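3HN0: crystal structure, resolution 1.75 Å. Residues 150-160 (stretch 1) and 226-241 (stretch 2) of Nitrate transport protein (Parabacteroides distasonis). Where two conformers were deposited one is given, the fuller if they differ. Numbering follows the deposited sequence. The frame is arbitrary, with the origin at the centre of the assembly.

Stretch 1 (150-160) GEPFLSIALRK
Stretch 2, residues 226-241: IFAQGALTPKSIERCK

Stretch 1 is an extended lead-in followed by a helix through K160; stretch 2 runs from a loop, through a type II turn (A228 to A231), into helix 234-240. The helix axes approach to 10.0 Å with 136° between their N-to-C directions. The register is P152 with L232, I156 with A231 and S155 with S236, CA atoms 6.0 to 6.2 Å apart, and 522 Å² is buried.

E151 (phi/psi -80/149, chi1 and chi2 both m) points toward stretch 2 and carries the buried charge. Its OE2 accepts from R239 NE at 2.8 Å and R239 NH2 at 3.0 Å, a salt bridge at the guanidinium edge. R239 reaches it as m, t, m, with chi4 at -100°. E151 OE1 instead turns back to its own stretch, taking S155 N at 3.1 Å and S155 OG at 2.5 Å, so one carboxylate serves both stretches.

P152, after a cis peptide bond and at phi/psi -86/-6, supplies a compact apolar patch: CG lies 3.8 Å from F227 CE1, and CB 3.9 Å from L232 CD2. L154 (t, p) sets CD2 3.5 Å from R239 NE.

S155 (m) is small enough for close packing. Its OG accepts from S236 OG at 2.5 Å and, weakly, from R239 NH2 at 3.0 Å; S236 (m) in turn accepts T233 N at 2.9 Å through OG. T233 (p) caps its helix by a weak bond from K235 N to T233 OG1, 3.3 Å.

I156 (m, t) swings CD1 to 4.3 Å from A231 CB. L158 (m, t) lays CD1 over one guanidinium face, 3.9 Å from R239 NH2. Finally, exposed R159 (t, t, p, chi4 -111°) reaches the turn, its NH1 donating weakly to A231 O at 3.1 Å. G230 takes the turn's positive phi, 79°, which favours glycine.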

# COMPACT_ATOMS: atom_id res chain seq x y z
N GLY A 150 -4.37 -16.74 -6.92
CA GLY A 150 -3.31 -15.91 -7.48
C GLY A 150 -2.99 -16.38 -8.90
O GLY A 150 -3.58 -17.33 -9.39
N GLU A 151 -2.06 -15.71 -9.55
CA GLU A 151 -1.76 -15.96 -10.95
C GLU A 151 -0.87 -17.17 -11.10
O GLU A 151 -0.06 -17.40 -10.25
CB GLU A 151 -1.09 -14.73 -11.52
CG GLU A 151 -2.02 -13.51 -11.53
CD GLU A 151 -3.13 -13.63 -12.53
OE1 GLU A 151 -3.25 -14.65 -13.26
OE2 GLU A 151 -3.91 -12.69 -12.60
N PRO A 152 -0.99 -17.91 -12.22
CA PRO A 152 -1.79 -17.72 -13.42
C PRO A 152 -3.22 -18.27 -13.29
O PRO A 152 -4.09 -18.04 -14.17
CB PRO A 152 -1.02 -18.54 -14.46
CG PRO A 152 -0.47 -19.61 -13.71
CD PRO A 152 -0.13 -19.11 -12.36
N PHE A 153 -3.49 -18.94 -12.17
CA PHE A 153 -4.77 -19.65 -11.99
C PHE A 153 -5.93 -18.66 -12.05
O PHE A 153 -7.01 -18.95 -12.58
CB PHE A 153 -4.76 -20.33 -10.64
CG PHE A 153 -3.62 -21.26 -10.47
CD1 PHE A 153 -3.63 -22.47 -11.13
CD2 PHE A 153 -2.49 -20.90 -9.66
CE1 PHE A 153 -2.56 -23.37 -10.99
CE2 PHE A 153 -1.43 -21.78 -9.53
CZ PHE A 153 -1.46 -23.01 -10.22
N LEU A 154 -5.72 -17.51 -11.44
CA LEU A 154 -6.70 -16.42 -11.47
C LEU A 154 -7.11 -16.08 -12.90
O LEU A 154 -8.28 -16.03 -13.24
CB LEU A 154 -6.11 -15.19 -10.79
CG LEU A 154 -6.96 -13.91 -10.70
CD1 LEU A 154 -8.34 -14.17 -10.11
CD2 LEU A 154 -6.19 -12.80 -9.84
N SER A 155 -6.11 -15.82 -13.74
CA SER A 155 -6.34 -15.47 -15.14
C SER A 155 -7.05 -16.58 -15.90
O SER A 155 -7.97 -16.34 -16.70
CB SER A 155 -5.00 -15.15 -15.83
OG SER A 155 -4.45 -13.95 -15.31
N ILE A 156 -6.61 -17.80 -15.64
CA ILE A 156 -7.21 -18.99 -16.32
C ILE A 156 -8.69 -19.13 -15.93
O ILE A 156 -9.56 -19.37 -16.78
CB ILE A 156 -6.42 -20.26 -15.94
CG1 ILE A 156 -5.01 -20.18 -16.54
CG2 ILE A 156 -7.18 -21.56 -16.36
CD1 ILE A 156 -4.06 -21.21 -15.96
N ALA A 157 -9.00 -18.97 -14.64
CA ALA A 157 -10.36 -19.07 -14.14
C ALA A 157 -11.23 -17.97 -14.74
O ALA A 157 -12.34 -18.22 -15.18
CB ALA A 157 -10.37 -18.96 -12.59
N LEU A 158 -10.69 -16.75 -14.76
CA LEU A 158 -11.41 -15.60 -15.34
C LEU A 158 -11.67 -15.77 -16.85
O LEU A 158 -12.73 -15.37 -17.33
CB LEU A 158 -10.64 -14.29 -15.07
CG LEU A 158 -10.67 -13.82 -13.61
CD1 LEU A 158 -9.67 -12.68 -13.42
CD2 LEU A 158 -12.07 -13.40 -13.17
N ARG A 159 -10.72 -16.35 -17.57
CA ARG A 159 -10.84 -16.60 -19.00
C ARG A 159 -11.90 -17.69 -19.25
O ARG A 159 -12.79 -17.56 -20.09
CB ARG A 159 -9.48 -17.06 -19.52
CG ARG A 159 -9.29 -17.08 -21.02
CD ARG A 159 -7.80 -16.96 -21.37
NE ARG A 159 -7.11 -18.24 -21.20
CZ ARG A 159 -6.20 -18.51 -20.26
NH1 ARG A 159 -5.81 -17.57 -19.37
NH2 ARG A 159 -5.66 -19.72 -20.26
N LYS A 160 -11.76 -18.78 -18.52
CA LYS A 160 -12.58 -19.96 -18.83
C LYS A 160 -13.99 -19.93 -18.25
O LYS A 160 -14.82 -20.70 -18.66
CB LYS A 160 -11.83 -21.24 -18.40
CG LYS A 160 -10.57 -21.52 -19.26
CD LYS A 160 -9.85 -22.82 -18.84
CE LYS A 160 -10.68 -24.08 -19.09
NZ LYS A 160 -10.05 -25.37 -18.58
N ILE A 226 7.52 -22.06 -19.03
CA ILE A 226 7.25 -21.81 -17.65
C ILE A 226 5.74 -21.77 -17.47
O ILE A 226 5.22 -22.27 -16.49
CB ILE A 226 7.88 -20.47 -17.16
CG1 ILE A 226 9.40 -20.40 -17.47
CG2 ILE A 226 7.59 -20.25 -15.67
CD1 ILE A 226 10.13 -21.54 -16.91
N PHE A 227 5.05 -21.13 -18.40
CA PHE A 227 3.59 -21.11 -18.39
C PHE A 227 3.09 -21.51 -19.76
O PHE A 227 3.77 -21.34 -20.78
CB PHE A 227 3.06 -19.72 -18.07
CG PHE A 227 3.44 -19.22 -16.69
CD1 PHE A 227 2.86 -19.76 -15.57
CD2 PHE A 227 4.41 -18.24 -16.54
CE1 PHE A 227 3.25 -19.31 -14.29
CE2 PHE A 227 4.78 -17.75 -15.28
CZ PHE A 227 4.19 -18.31 -14.16
N ALA A 228 1.88 -22.07 -19.78
CA ALA A 228 1.24 -22.44 -21.03
C ALA A 228 0.93 -21.22 -21.85
O ALA A 228 0.70 -20.11 -21.32
CB ALA A 228 -0.07 -23.25 -20.75
N GLN A 229 0.89 -21.41 -23.17
CA GLN A 229 0.63 -20.33 -24.11
C GLN A 229 -0.74 -19.71 -23.79
O GLN A 229 -1.73 -20.42 -23.69
CB GLN A 229 0.67 -20.83 -25.57
CG GLN A 229 1.63 -20.09 -26.52
CD GLN A 229 1.83 -20.78 -27.88
OE1 GLN A 229 1.25 -21.83 -28.16
NE2 GLN A 229 2.67 -20.18 -28.73
N GLY A 230 -0.79 -18.39 -23.65
CA GLY A 230 -2.06 -17.71 -23.35
C GLY A 230 -2.53 -17.75 -21.90
O GLY A 230 -3.54 -17.12 -21.58
N ALA A 231 -1.80 -18.44 -21.00
CA ALA A 231 -2.19 -18.45 -19.59
C ALA A 231 -2.13 -17.04 -18.94
O ALA A 231 -3.05 -16.60 -18.26
CB ALA A 231 -1.34 -19.44 -18.83
N LEU A 232 -1.03 -16.32 -19.17
CA LEU A 232 -0.87 -14.96 -18.69
C LEU A 232 -1.20 -13.95 -19.79
O LEU A 232 -0.93 -14.19 -20.99
CB LEU A 232 0.55 -14.72 -18.25
CG LEU A 232 1.15 -15.49 -17.06
CD1 LEU A 232 2.61 -15.10 -16.96
CD2 LEU A 232 0.43 -15.14 -15.78
N THR A 233 -1.73 -12.80 -19.35
CA THR A 233 -1.92 -11.64 -20.19
C THR A 233 -1.28 -10.42 -19.46
O THR A 233 -0.89 -10.54 -18.29
CB THR A 233 -3.42 -11.34 -20.43
OG1 THR A 233 -4.00 -10.85 -19.22
CG2 THR A 233 -4.15 -12.57 -20.95
N PRO A 234 -1.13 -9.29 -20.15
CA PRO A 234 -0.61 -8.13 -19.42
C PRO A 234 -1.40 -7.77 -18.18
O PRO A 234 -0.81 -7.35 -17.21
CB PRO A 234 -0.62 -7.02 -20.48
CG PRO A 234 -0.37 -7.78 -21.74
CD PRO A 234 -1.15 -9.03 -21.60
N LYS A 235 -2.72 -8.00 -18.16
CA LYS A 235 -3.49 -7.77 -16.92
C LYS A 235 -3.07 -8.69 -15.78
O LYS A 235 -3.03 -8.28 -14.64
CB LYS A 235 -4.98 -7.86 -17.16
CG LYS A 235 -5.55 -6.61 -17.81
CD LYS A 235 -7.07 -6.66 -17.84
CE LYS A 235 -7.68 -5.81 -18.97
NZ LYS A 235 -7.21 -4.40 -18.92
N SER A 236 -2.65 -9.91 -16.11
CA SER A 236 -2.16 -10.86 -15.12
C SER A 236 -0.90 -10.28 -14.48
O SER A 236 -0.75 -10.29 -13.27
CB SER A 236 -1.78 -12.21 -15.77
OG SER A 236 -2.78 -12.67 -16.69
N ILE A 237 -0.01 -9.77 -15.31
CA ILE A 237 1.23 -9.16 -14.77
C ILE A 237 0.92 -7.97 -13.88
O ILE A 237 1.45 -7.87 -12.78
CB ILE A 237 2.19 -8.81 -15.90
CG1 ILE A 237 2.73 -10.13 -16.47
CG2 ILE A 237 3.33 -7.94 -15.37
CD1 ILE A 237 3.83 -9.95 -17.50
N GLU A 238 -0.04 -7.12 -14.31
CA GLU A 238 -0.46 -5.99 -13.49
C GLU A 238 -0.93 -6.41 -12.11
O GLU A 238 -0.55 -5.80 -11.09
CB GLU A 238 -1.55 -5.14 -14.16
CG GLU A 238 -1.12 -4.25 -15.31
CD GLU A 238 -2.32 -3.77 -16.17
OE1 GLU A 238 -3.50 -3.69 -15.67
OE2 GLU A 238 -2.08 -3.46 -17.35
N ARG A 239 -1.75 -7.47 -12.05
CA ARG A 239 -2.23 -7.99 -10.78
C ARG A 239 -1.14 -8.55 -9.85
O ARG A 239 -1.33 -8.64 -8.66
CB ARG A 239 -3.32 -9.04 -11.00
CG ARG A 239 -4.61 -8.43 -11.54
CD ARG A 239 -5.79 -9.38 -11.43
NE ARG A 239 -5.65 -10.45 -12.40
CZ ARG A 239 -6.27 -10.53 -13.58
NH1 ARG A 239 -7.10 -9.58 -14.03
NH2 ARG A 239 -6.04 -11.57 -14.34
N CYS A 240 -0.02 -8.97 -10.42
CA CYS A 240 1.08 -9.48 -9.60
C CYS A 240 1.82 -8.37 -8.88
O CYS A 240 2.53 -8.65 -7.90
CB CYS A 240 2.11 -10.28 -10.45
SG CYS A 240 1.38 -11.78 -11.11
N LYS A 241 1.68 -7.11 -9.34
CA LYS A 241 2.31 -5.98 -8.60
C LYS A 241 3.82 -6.26 -8.39
O LYS A 241 4.33 -6.33 -7.26
CB LYS A 241 1.62 -5.74 -7.24
CG LYS A 241 0.10 -5.39 -7.33
CD LYS A 241 -0.14 -4.08 -8.10
CE LYS A 241 -1.63 -3.68 -8.19
NZ LYS A 241 -2.28 -4.27 -9.39